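Local coordinates for DUF4973 domain-containing protein (Bacteroides thetaiotaomicron, PDB 4QNI), which is of unknown function but is probably an auxiliary nutrient-binding lipoprotein of the bacterial cell surface, built from two beta-rich domains, at residues A[150-153]-A[158-161]; A[237-240]-A[246-249]. One frame throughout, in Å; residues are numbered along the deposited sequence.

Contact 1: A[150-153]-A[158-161]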
loop_
_atom_site.group_PDB
_atom_site.type_symbol
_atom_site.label_atom_id
_atom_site.label_comp_id
_atom_site.label_asym_id
_atom_site.label_seq_id
_atom_site.Cartn_x
_atom_site.Cartn_y
_atom_site.Cartn_z
ATOM N N TYR A 150 30.415 15.900 -5.920
ATOM C CA TYR A 150 29.154 15.300 -5.478
ATOM C C TYR A 150 28.268 14.881 -6.661
ATOM O O TYR A 150 28.536 15.242 -7.816
ATOM C CB TYR A 150 28.384 16.280 -4.572
ATOM C CG TYR A 150 27.697 17.430 -5.287
ATOM C CD1 TYR A 150 26.422 17.280 -5.829
ATOM C CD2 TYR A 150 28.286 18.689 -5.350
ATOM C CE1 TYR A 150 25.753 18.348 -6.418
ATOM C CE2 TYR A 150 27.627 19.765 -5.939
ATOM C CZ TYR A 150 26.354 19.591 -6.463
ATOM O OH TYR A 150 25.688 20.638 -7.051
ATOM N N VAL A 151 27.176 14.152 -6.348
ATOM C CA VAL A 151 26.145 13.715 -7.293
ATOM C C VAL A 151 24.765 13.926 -6.646
ATOM O O VAL A 151 24.567 13.558 -5.485
ATOM C CB VAL A 151 26.349 12.249 -7.770
ATOM C CG1 VAL A 151 25.107 11.694 -8.461
ATOM C CG2 VAL A 151 27.555 12.133 -8.696
ATOM N N ALA A 152 23.823 14.537 -7.397
ATOM C CA ALA A 152 22.435 14.693 -6.971
ATOM C C ALA A 152 21.840 13.298 -6.864
ATOM O O ALA A 152 22.099 12.465 -7.734
ATOM C CB ALA A 152 21.665 15.540 -7.972
ATOM N N HIS A 153 21.117 13.016 -5.771
ATOM C CA HIS A 153 20.522 11.707 -5.489
ATOM C C HIS A 153 19.912 11.057 -6.732
ATOM O O HIS A 153 19.134 11.725 -7.426
ATOM C CB HIS A 153 19.451 11.806 -4.401
ATOM C CG HIS A 153 19.235 10.512 -3.686
ATOM N ND1 HIS A 153 18.526 9.474 -4.268
ATOM C CD2 HIS A 153 19.664 10.121 -2.465
ATOM C CE1 HIS A 153 18.544 8.494 -3.384
ATOM N NE2 HIS A 153 19.211 8.839 -2.280
ATOM N N TYR A 158 14.192 13.087 -4.823
ATOM C CA TYR A 158 14.975 13.526 -3.653
ATOM C C TYR A 158 15.858 14.726 -3.959
ATOM O O TYR A 158 16.130 15.515 -3.070
ATOM C CB TYR A 158 15.872 12.384 -3.127
ATOM C CG TYR A 158 15.195 11.276 -2.344
ATOM C CD1 TYR A 158 13.819 11.279 -2.134
ATOM C CD2 TYR A 158 15.930 10.214 -1.826
ATOM C CE1 TYR A 158 13.193 10.261 -1.415
ATOM C CE2 TYR A 158 15.315 9.183 -1.117
ATOM C CZ TYR A 158 13.945 9.207 -0.916
ATOM O OH TYR A 158 13.335 8.189 -0.219
ATOM N N ALA A 159 16.336 14.844 -5.208
ATOM C CA ALA A 159 17.196 15.936 -5.665
ATOM C C ALA A 159 16.376 17.146 -6.156
ATOM O O ALA A 159 16.949 18.131 -6.616
ATOM C CB ALA A 159 18.114 15.432 -6.760
ATOM N N LYS A 160 15.045 17.090 -6.005
ATOM C CA LYS A 160 14.134 18.142 -6.438
ATOM C C LYS A 160 13.153 18.508 -5.346
ATOM O O LYS A 160 12.676 17.640 -4.629
ATOM C CB LYS A 160 13.394 17.712 -7.721
ATOM C CG LYS A 160 14.226 18.030 -8.962
ATOM C CD LYS A 160 14.023 17.044 -10.067
ATOM C CE LYS A 160 14.648 17.488 -11.364
ATOM N NZ LYS A 160 16.078 17.884 -11.219
ATOM N N ALA A 161 12.873 19.805 -5.213
ATOM C CA ALA A 161 11.964 20.333 -4.210
ATOM C C ALA A 161 10.971 21.333 -4.858
ATOM O O ALA A 161 11.377 22.414 -5.298
ATOM C CB ALA A 161 12.761 21.013 -3.086
#
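An edge-to-face aromatic pair, His-153 with Tyr-158, closes the connection between the short strand 151-152 and strand 160-168, the latter a member of the mixed beta-sheet, where a second subunit adjoins. Val-151 and Ala-152 pair in a parallel ladder with a strand of the second subunit, so beta pairing continues from one chain into the next. Tyr-158 presents its ring edge to the imidazole, with centroids 4.8 Å apart and planes at 66°. Its CD2 sits 3.4 Å above the imidazole plane, over the ring centre, and CB makes an off-centre CH-pi contact with the same ring. The two side chains run alongside each other in the same direction; in His-153, chi1 of -156° swings the imidazole over beside Tyr-158 and chi2 of -76° turns a face to it. Its ND1 is hydrogen-bonded to the backbone N of Arg-155 in the intervening loop, which helps fix the ring's rotation, and the ring also meets Tyr-12 of the second subunit. A leucine in place of His-153 would probably leave the Tyr-158 edge without its aromatic face and the Arg-155 N-H without its acceptor. Nearer the backbone, the methyl groups meet, Ala-152 CB lying 3.8 Å from Ala-159 CB.

Contact 2: A[237-240]-A[246-249]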
loop_
_atom_site.group_PDB
_atom_site.type_symbol
_atom_site.label_atom_id
_atom_site.label_comp_id
_atom_site.label_asym_id
_atom_site.label_seq_id
_atom_site.Cartn_x
_atom_site.Cartn_y
_atom_site.Cartn_z
ATOM N N PHE A 237 -10.854 39.088 5.291
ATOM C CA PHE A 237 -11.089 39.101 6.749
ATOM C C PHE A 237 -9.972 39.884 7.431
ATOM O O PHE A 237 -8.808 39.465 7.407
ATOM C CB PHE A 237 -11.183 37.681 7.327
ATOM C CG PHE A 237 -12.411 36.898 6.918
ATOM C CD1 PHE A 237 -12.494 36.304 5.659
ATOM C CD2 PHE A 237 -13.440 36.655 7.833
ATOM C CE1 PHE A 237 -13.623 35.555 5.292
ATOM C CE2 PHE A 237 -14.559 35.883 7.471
ATOM C CZ PHE A 237 -14.662 35.378 6.193
ATOM N N ALA A 238 -10.321 41.045 7.985
ATOM C CA ALA A 238 -9.379 41.941 8.668
ATOM C C ALA A 238 -9.649 41.853 10.156
ATOM O O ALA A 238 -10.773 42.071 10.559
ATOM C CB ALA A 238 -9.540 43.375 8.157
ATOM N N PHE A 239 -8.636 41.501 10.962
ATOM C CA PHE A 239 -8.733 41.304 12.419
ATOM C C PHE A 239 -8.404 42.593 13.096
ATOM O O PHE A 239 -7.268 43.030 13.023
ATOM C CB PHE A 239 -7.788 40.153 12.862
ATOM C CG PHE A 239 -8.197 38.851 12.205
ATOM C CD1 PHE A 239 -7.791 38.547 10.908
ATOM C CD2 PHE A 239 -9.019 37.944 12.873
ATOM C CE1 PHE A 239 -8.235 37.381 10.279
ATOM C CE2 PHE A 239 -9.459 36.777 12.247
ATOM C CZ PHE A 239 -9.058 36.496 10.953
ATOM N N ASN A 240 -9.395 43.243 13.700
ATOM C CA ASN A 240 -9.236 44.566 14.322
ATOM C C ASN A 240 -8.913 44.448 15.808
ATOM O O ASN A 240 -9.620 44.991 16.664
ATOM C CB ASN A 240 -10.496 45.392 14.084
ATOM C CG ASN A 240 -10.833 45.533 12.624
ATOM O OD1 ASN A 240 -9.977 45.844 11.791
ATOM N ND2 ASN A 240 -12.080 45.294 12.282
ATOM N N SER A 246 -13.234 42.959 16.702
ATOM C CA SER A 246 -14.153 42.778 15.585
ATOM C C SER A 246 -13.376 42.296 14.387
ATOM O O SER A 246 -12.140 42.361 14.381
ATOM C CB SER A 246 -14.850 44.102 15.257
ATOM O OG SER A 246 -13.912 44.975 14.644
ATOM N N VAL A 247 -14.104 41.849 13.353
ATOM C CA VAL A 247 -13.564 41.447 12.057
ATOM C C VAL A 247 -14.276 42.307 10.981
ATOM O O VAL A 247 -15.494 42.516 11.054
ATOM C CB VAL A 247 -13.692 39.914 11.802
ATOM C CG1 VAL A 247 -13.220 39.523 10.395
ATOM C CG2 VAL A 247 -12.923 39.110 12.859
ATOM N N THR A 248 -13.514 42.849 10.025
ATOM C CA THR A 248 -14.079 43.562 8.885
ATOM C C THR A 248 -14.085 42.582 7.719
ATOM O O THR A 248 -13.024 42.128 7.281
ATOM C CB THR A 248 -13.315 44.848 8.574
ATOM O OG1 THR A 248 -13.340 45.678 9.741
ATOM C CG2 THR A 248 -13.899 45.608 7.336
ATOM N N ILE A 249 -15.280 42.216 7.255
ATOM C CA ILE A 249 -15.445 41.314 6.125
ATOM C C ILE A 249 -15.741 42.159 4.898
ATOM O O ILE A 249 -16.686 42.939 4.906
ATOM C CB ILE A 249 -16.528 40.228 6.364
ATOM C CG1 ILE A 249 -16.190 39.337 7.583
ATOM C CG2 ILE A 249 -16.700 39.384 5.106
ATOM C CD1 ILE A 249 -17.290 38.219 7.927
HETATM O O HOH W 1 -12.159 45.522 17.449
#
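Backbone hydrogen bonds join 237-240 to 246-249, Ala-238 and Thr-248 forming an antiparallel hydrogen-bonded pair: Ala-238 N donates to Thr-248 O (3.0 Å) and Thr-248 N to Ala-238 O (2.9 Å). The latter oxygen also receives a CA-H...O contact from Val-247 CA. Farther along, Asn-240 N donates to Ser-246 O, and a water bridges Asn-240 O to Ser-246 N.

Side-chain hydrogen bonds add a clamp on the face bearing Ala-238. The Asn-240 amide nitrogen ND2 gives one bond to Ser-246 OG at 3.0 Å and another to Thr-248 OG1 at 2.9 Å. Both oxygens lie close to the amide plane, so the pair of nearly straight bonds fixes the rotation of the carboxamide. These strands are the two arms of a beta hairpin, 234-240 and 244-250, within the large antiparallel sheet of the C-terminal domain.

Apolar packing occupies the other face. Phe-237 CE2 lies 3.6 Å from Ile-249 CD1, the two side chains running alongside, while CD2 meets Val-247 CG1. With CG1 anti to the backbone N (chi1 176°), Val-247 directs its other methyl, CG2, to Phe-239 CD2 at 4.1 Å. Phe-239 in turn stacks on Tyr-171 and meets Phe-269 edge-to-face.

The contacts lie on opposite sides of the chain's centre, their own centres about 44 Å apart, and share no strand. Contact 1 lies at the start of a strand of the mixed sheet, where the second subunit packs against it; contact 2 lies in the large antiparallel sheet, and no other chain of the assembly touches it. Both are partly buried, but contact 2 divides clearly into a buried apolar face and a more exposed polar one. Their chemistry differs accordingly: contact 1 relies on ring and methyl packing across a short loop, whereas contact 2 has the regular backbone bonding of neighbouring strands, supplemented by polar side chains, and buries about twice the surface.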